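Local structure of inactive glucansucrase (Lactobacillus reuteri, 5JBD) at residues E141-I144 and A145-G149; K73-A76 and M77-R80; T150-L153 and A154-N158. The protein is an inactive member of the glucansucrase family, glycoside hydrolase family 70, built round a TIM-type barrel and carrying a bound calcium ion. All blocks are in the same frame, centred on the assembly; numbering follows the deposited sequence.

Interaction 1 of 3, residues E141-I144 and A145-G149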
ATOM      1  N   GLU A 141       9.832 -19.423  42.030  1.00 36.63           N
ATOM      2  CA  GLU A 141      10.508 -18.427  42.880  1.00 37.17           C
ATOM      3  C   GLU A 141      11.952 -18.834  43.199  1.00 39.25           C
ATOM      4  O   GLU A 141      12.835 -17.985  43.314  1.00 38.87           O
ATOM      5  CB  GLU A 141       9.722 -18.189  44.179  1.00 36.99           C
ATOM      6  CG  GLU A 141       8.362 -17.508  43.983  1.00 36.25           C
ATOM      7  CD  GLU A 141       8.452 -16.098  43.424  1.00 35.18           C
ATOM      8  OE1 GLU A 141       9.473 -15.415  43.641  1.00 34.86           O
ATOM      9  OE2 GLU A 141       7.485 -15.648  42.769  1.00 34.23           O
ATOM     10  N   GLN A 142      12.197 -20.134  43.339  1.00 42.24           N
ATOM     11  CA  GLN A 142      13.572 -20.626  43.451  1.00 44.07           C
ATOM     12  C   GLN A 142      14.379 -20.290  42.194  1.00 43.79           C
ATOM     13  O   GLN A 142      15.532 -19.861  42.296  1.00 44.19           O
ATOM     14  CB  GLN A 142      13.599 -22.122  43.688  1.00 46.67           C
ATOM     15  CG  GLN A 142      13.082 -22.549  45.036  1.00 49.47           C
ATOM     16  CD  GLN A 142      12.698 -24.030  45.004  1.00 53.04           C
ATOM     17  OE1 GLN A 142      13.154 -24.796  44.133  1.00 55.71           O
ATOM     18  NE2 GLN A 142      11.818 -24.429  45.905  1.00 54.58           N
ATOM     19  N   SER A 143      13.765 -20.467  41.023  1.00 42.38           N
ATOM     20  CA  SER A 143      14.413 -20.139  39.753  1.00 42.50           C
ATOM     21  C   SER A 143      14.682 -18.632  39.595  1.00 41.92           C
ATOM     22  O   SER A 143      15.771 -18.244  39.187  1.00 44.20           O
ATOM     23  CB  SER A 143      13.601 -20.695  38.573  1.00 41.28           C
ATOM     24  OG  SER A 143      14.209 -20.392  37.329  1.00 41.20           O
ATOM     25  N   ILE A 144      13.717 -17.798  39.966  1.00 41.58           N
ATOM     26  CA  ILE A 144      13.894 -16.339  39.973  1.00 41.04           C
ATOM     27  C   ILE A 144      15.085 -15.937  40.866  1.00 42.69           C
ATOM     28  O   ILE A 144      15.892 -15.102  40.470  1.00 42.04           O
ATOM     29  CB  ILE A 144      12.602 -15.607  40.440  1.00 41.22           C
ATOM     30  CG1 ILE A 144      11.483 -15.780  39.410  1.00 40.19           C
ATOM     31  CG2 ILE A 144      12.856 -14.115  40.675  1.00 41.11           C
ATOM     32  CD1 ILE A 144      10.102 -15.393  39.903  1.00 39.64           C
ATOM     33  N   ALA A 145      15.176 -16.540  42.053  1.00 44.50           N
ATOM     34  CA  ALA A 145      16.287 -16.291  42.995  1.00 47.42           C
ATOM     35  C   ALA A 145      17.647 -16.720  42.434  1.00 49.79           C
ATOM     36  O   ALA A 145      18.628 -15.987  42.563  1.00 49.67           O
ATOM     37  CB  ALA A 145      16.039 -16.990  44.312  1.00 46.48           C
ATOM     38  N   ALA A 146      17.687 -17.887  41.785  1.00 52.16           N
ATOM     39  CA  ALA A 146      18.908 -18.381  41.154  1.00 52.44           C
ATOM     40  C   ALA A 146      19.344 -17.478  40.008  1.00 53.63           C
ATOM     41  O   ALA A 146      20.526 -17.180  39.880  1.00 56.88           O
ATOM     42  CB  ALA A 146      18.726 -19.813  40.670  1.00 53.74           C
ATOM     43  N   ASN A 147      18.392 -17.013  39.205  1.00 52.55           N
ATOM     44  CA  ASN A 147      18.688 -16.121  38.077  1.00 54.52           C
ATOM     45  C   ASN A 147      18.719 -14.618  38.417  1.00 53.24           C
ATOM     46  O   ASN A 147      18.930 -13.804  37.521  1.00 56.79           O
ATOM     47  CB  ASN A 147      17.693 -16.386  36.932  1.00 55.59           C
ATOM     48  CG  ASN A 147      17.891 -17.752  36.297  1.00 58.29           C
ATOM     49  OD1 ASN A 147      18.676 -17.899  35.364  1.00 60.20           O
ATOM     50  ND2 ASN A 147      17.168 -18.758  36.792  1.00 58.55           N
ATOM     51  N   LYS A 148      18.490 -14.254  39.681  1.00 54.40           N
ATOM     52  CA  LYS A 148      18.504 -12.847  40.146  1.00 54.07           C
ATOM     53  C   LYS A 148      17.557 -11.926  39.367  1.00 50.46           C
ATOM     54  O   LYS A 148      17.876 -10.765  39.112  1.00 49.47           O
ATOM     55  CB  LYS A 148      19.933 -12.274  40.121  1.00 57.56           C
ATOM     56  CG  LYS A 148      20.962 -13.122  40.849  1.00 61.06           C
ATOM     57  CD  LYS A 148      20.826 -12.960  42.331  1.00 64.29           C
ATOM     58  CE  LYS A 148      21.757 -13.851  43.135  1.00 69.52           C
ATOM     59  NZ  LYS A 148      23.191 -13.469  43.012  1.00 72.55           N
ATOM     60  N   GLY A 149      16.407 -12.460  38.959  1.00 48.15           N
ATOM     61  CA  GLY A 149      15.469 -11.715  38.119  1.00 43.79           C
ATOM     62  C   GLY A 149      14.459 -12.573  37.388  1.00 42.06           C
ATOM     63  O   GLY A 149      14.526 -13.796  37.419  1.00 42.30           O
TER
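N147 turns back over the last turn of helix 126-147 and grips the carbonyl of S143 twice. Its backbone N reaches S143 O at 2.9 Å, the ordinary helical bond, and its side-chain ND2 reaches the same oxygen at 2.8 Å. The second bond is nearly straight at the hydrogen (166°). S143 O lies close to the plane of the N147 amide, whereas ND2 stands above the carbonyl plane of S143. With CG beside the backbone N (chi1 -68°), the amide folds back along the helix to get there.

The tight part is the backbone of the last turn: A145 N bonds to E141 O and A146 N to Q142 O, both at 3.0 Å. The buried E141 sends its carboxylate to R80; Q142 NE2 bonds to the backbone carbonyl of Q66. I144 presents CB and CG2 to the G149 carbonyl, with CG2 3.7 Å from G149 O. The outer side is looser: A146, N147 and K148 are exposed, and K148 leads away.

K148 takes positive phi (55°). G149 N closes on I144 O at 3.1 Å, and a weak bond from K148 N to A145 O completes the Schellman motif. The chemistry is that of a helix C-terminus: S143 O keeps its helical bond from N147 N and gains a second donor in the side-chain amide, while I144 O is taken up by G149 N after the chain reverses.

Interaction 2 of 3, residues K73-A76 and M77-R80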
ATOM      1  N   LYS A  73       7.382  -9.937  51.519  1.00 41.58           N
ATOM      2  CA  LYS A  73       6.638  -8.884  50.840  1.00 42.18           C
ATOM      3  C   LYS A  73       7.366  -8.440  49.567  1.00 40.10           C
ATOM      4  O   LYS A  73       8.594  -8.358  49.537  1.00 38.76           O
ATOM      5  CB  LYS A  73       6.425  -7.687  51.771  1.00 45.63           C
ATOM      6  CG  LYS A  73       5.371  -7.932  52.843  1.00 49.34           C
ATOM      7  CD  LYS A  73       5.499  -6.984  54.031  1.00 53.76           C
ATOM      8  CE  LYS A  73       6.135  -7.672  55.235  1.00 57.48           C
ATOM      9  NZ  LYS A  73       6.259  -6.753  56.398  1.00 61.53           N
ATOM     10  N   THR A  74       6.594  -8.176  48.517  1.00 38.58           N
ATOM     11  CA  THR A  74       7.126  -7.624  47.278  1.00 37.52           C
ATOM     12  C   THR A  74       7.494  -6.161  47.445  1.00 37.13           C
ATOM     13  O   THR A  74       6.898  -5.462  48.267  1.00 36.92           O
ATOM     14  CB  THR A  74       6.083  -7.684  46.150  1.00 37.27           C
ATOM     15  OG1 THR A  74       4.872  -7.026  46.560  1.00 37.09           O
ATOM     16  CG2 THR A  74       5.788  -9.120  45.790  1.00 37.91           C
ATOM     17  N   THR A  75       8.471  -5.709  46.664  1.00 35.86           N
ATOM     18  CA  THR A  75       8.653  -4.279  46.391  1.00 35.71           C
ATOM     19  C   THR A  75       7.797  -3.909  45.189  1.00 34.89           C
ATOM     20  O   THR A  75       7.196  -4.779  44.544  1.00 34.57           O
ATOM     21  CB  THR A  75      10.121  -3.915  46.066  1.00 35.58           C
ATOM     22  OG1 THR A  75      10.462  -4.405  44.761  1.00 34.85           O
ATOM     23  CG2 THR A  75      11.078  -4.469  47.097  1.00 36.25           C
ATOM     24  N   ALA A  76       7.769  -2.624  44.854  1.00 34.67           N
ATOM     25  CA  ALA A  76       7.094  -2.152  43.648  1.00 34.84           C
ATOM     26  C   ALA A  76       7.676  -2.724  42.340  1.00 33.78           C
ATOM     27  O   ALA A  76       7.055  -2.603  41.296  1.00 32.27           O
ATOM     28  CB  ALA A  76       7.116  -0.627  43.597  1.00 35.37           C
ATOM     29  N   MET A  77       8.875  -3.311  42.406  1.00 34.15           N
ATOM     30  CA  MET A  77       9.532  -3.901  41.239  1.00 33.70           C
ATOM     31  C   MET A  77       9.269  -5.399  41.064  1.00 33.74           C
ATOM     32  O   MET A  77       9.622  -5.948  40.037  1.00 33.07           O
ATOM     33  CB  MET A  77      11.051  -3.674  41.333  1.00 34.50           C
ATOM     34  CG  MET A  77      11.483  -2.220  41.487  1.00 34.27           C
ATOM     35  SD  MET A  77      10.889  -1.081  40.249  1.00 34.64           S
ATOM     36  CE  MET A  77      11.685  -1.628  38.724  1.00 33.62           C
ATOM     37  N   ASP A  78       8.674  -6.061  42.051  1.00 33.87           N
ATOM     38  CA  ASP A  78       8.532  -7.510  42.003  1.00 34.84           C
ATOM     39  C   ASP A  78       7.160  -7.872  41.445  1.00 35.10           C
ATOM     40  O   ASP A  78       6.226  -8.135  42.194  1.00 36.15           O
ATOM     41  CB  ASP A  78       8.743  -8.118  43.386  1.00 35.84           C
ATOM     42  CG  ASP A  78      10.099  -7.790  43.969  1.00 36.96           C
ATOM     43  OD1 ASP A  78      11.106  -7.925  43.248  1.00 36.75           O
ATOM     44  OD2 ASP A  78      10.167  -7.379  45.151  1.00 37.22           O
ATOM     45  N   TRP A  79       7.063  -7.863  40.125  1.00 34.27           N
ATOM     46  CA  TRP A  79       5.862  -8.263  39.432  1.00 33.99           C
ATOM     47  C   TRP A  79       5.984  -9.717  38.985  1.00 33.05           C
ATOM     48  O   TRP A  79       7.088 -10.237  38.836  1.00 33.11           O
ATOM     49  CB  TRP A  79       5.599  -7.328  38.253  1.00 34.79           C
ATOM     50  CG  TRP A  79       5.192  -5.950  38.684  1.00 36.14           C
ATOM     51  CD1 TRP A  79       5.899  -5.094  39.495  1.00 36.98           C
ATOM     52  CD2 TRP A  79       3.990  -5.265  38.342  1.00 35.77           C
ATOM     53  NE1 TRP A  79       5.205  -3.929  39.672  1.00 37.21           N
ATOM     54  CE2 TRP A  79       4.028  -4.007  38.984  1.00 36.57           C
ATOM     55  CE3 TRP A  79       2.874  -5.593  37.573  1.00 34.55           C
ATOM     56  CZ2 TRP A  79       2.995  -3.080  38.872  1.00 37.07           C
ATOM     57  CZ3 TRP A  79       1.859  -4.679  37.461  1.00 34.88           C
ATOM     58  CH2 TRP A  79       1.926  -3.427  38.091  1.00 35.51           C
ATOM     59  N   ARG A  80       4.840 -10.370  38.810  1.00 32.38           N
ATOM     60  CA  ARG A  80       4.780 -11.746  38.362  1.00 32.06           C
ATOM     61  C   ARG A  80       3.745 -11.895  37.257  1.00 31.52           C
ATOM     62  O   ARG A  80       2.775 -11.138  37.206  1.00 29.98           O
ATOM     63  CB  ARG A  80       4.434 -12.688  39.527  1.00 33.56           C
ATOM     64  CG  ARG A  80       5.435 -12.726  40.673  1.00 33.72           C
ATOM     65  CD  ARG A  80       6.763 -13.329  40.251  1.00 33.86           C
ATOM     66  NE  ARG A  80       7.737 -13.405  41.337  1.00 34.34           N
ATOM     67  CZ  ARG A  80       8.629 -12.461  41.656  1.00 34.27           C
ATOM     68  NH1 ARG A  80       8.706 -11.308  40.992  1.00 34.22           N
ATOM     69  NH2 ARG A  80       9.457 -12.671  42.670  1.00 35.46           N
TER
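D78 and T75 face each other across a type I beta turn running from T75 to D78, and most of the polar contact belongs to this pair. The backbone N of T75 gives a nearly straight hydrogen bond (167°) to D78 OD2 at 2.8 Å, meeting that oxygen on its anti side and somewhat out of the carboxylate plane. T75 OG1 adds a weak bond to the same D78 OD2 at 3.0 Å. The hydroxyl also works as an acceptor: M77 N donates to T75 OG1 at 3.0 Å. A chi1 of 72° places OG1 between the backbone N and the carbonyl carbon, within reach of both M77 N and D78 OD2.

The backbone closes the turn with D78 N to T75 O at 3.2 Å, the donor standing well above the carbonyl plane. D78 is in turn the centre of an inverse gamma turn, formed by a weak bond from W79 N to M77 O.

The indole supplies a further polar link. W79 NE1 reaches back to A76 O at 2.8 Å; the oxygen lies at the ring edge, practically in the indole plane, but the bond is bent at the hydrogen (139°).

Apolar contact is modest. The T74 and D78 side chains run antiparallel past one another, T74 CB to D78 CB at 3.9 Å, while T74 OG1 turns elsewhere, to P61 O and its neighbours.

The turn lies in the surface loop that joins strand 72-73 to strand 80-81. The backbone of T74 is bonded to Y62 and that of R80 to Y59, and the R80 side chain reaches helix 126-147.

Interaction 3 of 3, residues T150-L153 and A154-N158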
ATOM      1  N   THR A 150      13.536 -11.904  36.713  1.00 40.58           N
ATOM      2  CA  THR A 150      12.393 -12.538  36.057  1.00 39.78           C
ATOM      3  C   THR A 150      12.523 -12.637  34.522  1.00 40.11           C
ATOM      4  O   THR A 150      11.542 -12.943  33.829  1.00 37.86           O
ATOM      5  CB  THR A 150      11.109 -11.746  36.384  1.00 39.42           C
ATOM      6  OG1 THR A 150      11.308 -10.362  36.077  1.00 38.93           O
ATOM      7  CG2 THR A 150      10.757 -11.884  37.844  1.00 40.90           C
ATOM      8  N   SER A 151      13.714 -12.387  33.979  1.00 41.37           N
ATOM      9  CA  SER A 151      13.873 -12.299  32.521  1.00 42.29           C
ATOM     10  C   SER A 151      13.709 -13.678  31.841  1.00 41.03           C
ATOM     11  O   SER A 151      13.019 -13.791  30.818  1.00 39.28           O
ATOM     12  CB  SER A 151      15.227 -11.632  32.200  1.00 44.42           C
ATOM     13  OG  SER A 151      15.317 -11.297  30.822  1.00 49.94           O
ATOM     14  N   LYS A 152      14.280 -14.729  32.441  1.00 41.20           N
ATOM     15  CA  LYS A 152      14.051 -16.095  31.956  1.00 41.86           C
ATOM     16  C   LYS A 152      12.557 -16.461  32.038  1.00 40.44           C
ATOM     17  O   LYS A 152      11.986 -16.957  31.067  1.00 38.38           O
ATOM     18  CB  LYS A 152      14.883 -17.119  32.734  1.00 43.91           C
ATOM     19  CG  LYS A 152      14.896 -18.509  32.093  1.00 44.73           C
ATOM     20  CD  LYS A 152      15.555 -19.547  32.993  1.00 45.78           C
ATOM     21  CE  LYS A 152      15.488 -20.944  32.377  1.00 46.68           C
ATOM     22  NZ  LYS A 152      14.107 -21.508  32.309  1.00 45.32           N
ATOM     23  N   LEU A 153      11.943 -16.212  33.196  1.00 38.24           N
ATOM     24  CA  LEU A 153      10.502 -16.464  33.393  1.00 37.29           C
ATOM     25  C   LEU A 153       9.651 -15.800  32.325  1.00 35.04           C
ATOM     26  O   LEU A 153       8.753 -16.438  31.749  1.00 33.68           O
ATOM     27  CB  LEU A 153      10.055 -16.000  34.795  1.00 36.82           C
ATOM     28  CG  LEU A 153       8.561 -16.087  35.141  1.00 36.22           C
ATOM     29  CD1 LEU A 153       8.029 -17.503  34.975  1.00 36.56           C
ATOM     30  CD2 LEU A 153       8.340 -15.623  36.573  1.00 36.98           C
ATOM     31  N   ALA A 154       9.943 -14.532  32.039  1.00 33.99           N
ATOM     32  CA  ALA A 154       9.215 -13.784  31.016  1.00 32.69           C
ATOM     33  C   ALA A 154       9.256 -14.455  29.630  1.00 32.61           C
ATOM     34  O   ALA A 154       8.229 -14.545  28.944  1.00 31.46           O
ATOM     35  CB  ALA A 154       9.744 -12.357  30.920  1.00 32.65           C
ATOM     36  N   ASN A 155      10.439 -14.916  29.238  1.00 33.69           N
ATOM     37  CA  ASN A 155      10.613 -15.684  27.986  1.00 35.15           C
ATOM     38  C   ASN A 155       9.855 -17.022  28.024  1.00 34.14           C
ATOM     39  O   ASN A 155       9.238 -17.405  27.049  1.00 33.86           O
ATOM     40  CB  ASN A 155      12.104 -15.950  27.705  1.00 37.23           C
ATOM     41  CG  ASN A 155      12.894 -14.679  27.376  1.00 38.24           C
ATOM     42  OD1 ASN A 155      12.365 -13.716  26.821  1.00 39.13           O
ATOM     43  ND2 ASN A 155      14.178 -14.699  27.695  1.00 40.09           N
ATOM     44  N   ASP A 156       9.908 -17.712  29.164  1.00 35.24           N
ATOM     45  CA  ASP A 156       9.219 -18.993  29.326  1.00 35.51           C
ATOM     46  C   ASP A 156       7.700 -18.818  29.260  1.00 34.64           C
ATOM     47  O   ASP A 156       7.015 -19.633  28.649  1.00 35.66           O
ATOM     48  CB  ASP A 156       9.667 -19.688  30.615  1.00 36.73           C
ATOM     49  CG  ASP A 156      11.132 -20.129  30.563  1.00 37.03           C
ATOM     50  OD1 ASP A 156      11.652 -20.338  29.447  1.00 37.78           O
ATOM     51  OD2 ASP A 156      11.766 -20.269  31.624  1.00 35.62           O
ATOM     52  N   ILE A 157       7.181 -17.732  29.830  1.00 33.69           N
ATOM     53  CA  ILE A 157       5.749 -17.405  29.727  1.00 33.22           C
ATOM     54  C   ILE A 157       5.340 -17.122  28.274  1.00 33.39           C
ATOM     55  O   ILE A 157       4.314 -17.619  27.815  1.00 32.62           O
ATOM     56  CB  ILE A 157       5.375 -16.203  30.634  1.00 32.61           C
ATOM     57  CG1 ILE A 157       5.453 -16.606  32.115  1.00 33.23           C
ATOM     58  CG2 ILE A 157       3.989 -15.647  30.299  1.00 31.83           C
ATOM     59  CD1 ILE A 157       4.296 -17.453  32.618  1.00 33.73           C
ATOM     60  N   ASN A 158       6.132 -16.314  27.570  1.00 34.34           N
ATOM     61  CA  ASN A 158       5.875 -16.015  26.151  1.00 34.71           C
ATOM     62  C   ASN A 158       5.945 -17.282  25.289  1.00 34.49           C
ATOM     63  O   ASN A 158       5.085 -17.497  24.446  1.00 34.74           O
ATOM     64  CB  ASN A 158       6.842 -14.953  25.616  1.00 36.25           C
ATOM     65  CG  ASN A 158       6.628 -13.583  26.246  1.00 39.07           C
ATOM     66  OD1 ASN A 158       5.533 -13.249  26.696  1.00 38.86           O
ATOM     67  ND2 ASN A 158       7.697 -12.792  26.311  1.00 41.97           N
TER
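K152 and D156, one turn apart on helix 151-162, are joined by a salt bridge. From CB the lysine side chain sets off with CG anti to the backbone N (chi1 -168°), and it stays extended through CD and CE. K152 CG already lies 3.6 Å from D156 OD2; CD and CE pass D156 OD2 at 4.1 and 3.9 Å. Only at chi4 (-68°) does the chain bend, which brings NZ round to D156 OD2 at 2.7 Å. The ammonium uses the syn lone pair of that oxygen. The two side chains cross at an angle, so the lysine methylenes arch round the carboxylate instead of running straight at it. D156 OD2 has a second partner in the hydroxyl of Y105, a residue the K152 side chain also touches.

Underneath, the helix starts regularly. T150 stands at the N-cap, though its side chain makes no capping bond; its carbonyl oxygen accepts from A154 N at 2.9 Å. The next i+4 bonds follow, N155 N to S151 O and D156 N to K152 O.

Another flank is apolar and buried. L153 and I157 run alongside each other in the same direction, with L153 CD1 4.0 Å from I157 CG1. Both rest on P81 and on F100 of helix 90-101, while L153 also touches I140 and I144 of helix 126-147.

The chemistry therefore separates by flank: a leucine and an isoleucine anchor the first turns against neighbouring helices, and on another flank a lysine is held to an aspartate whose OD2 is also hydrogen-bonded to the Y105 hydroxyl, which with the lysine would probably favour its ionised form.

Along the chain interaction 2 comes first, in the loop between strands 72-73 and 80-81; interaction 1 follows at the end of helix 126-147, and interaction 3 at the start of helix 151-162, the next helix. Their centres lie 11 to 16 Å apart, and each touches the other two. R80 and I144 make the junction: the salt bridge of R80 ties interaction 2 to interaction 1, and I144 CD1 packs on R80, T150 and L153. The turn, the helix end and the helix start thus form one compact corner on the same side of the chain's centre, with the centres of the three contacts about 36 to 47 Å from the chain's centre.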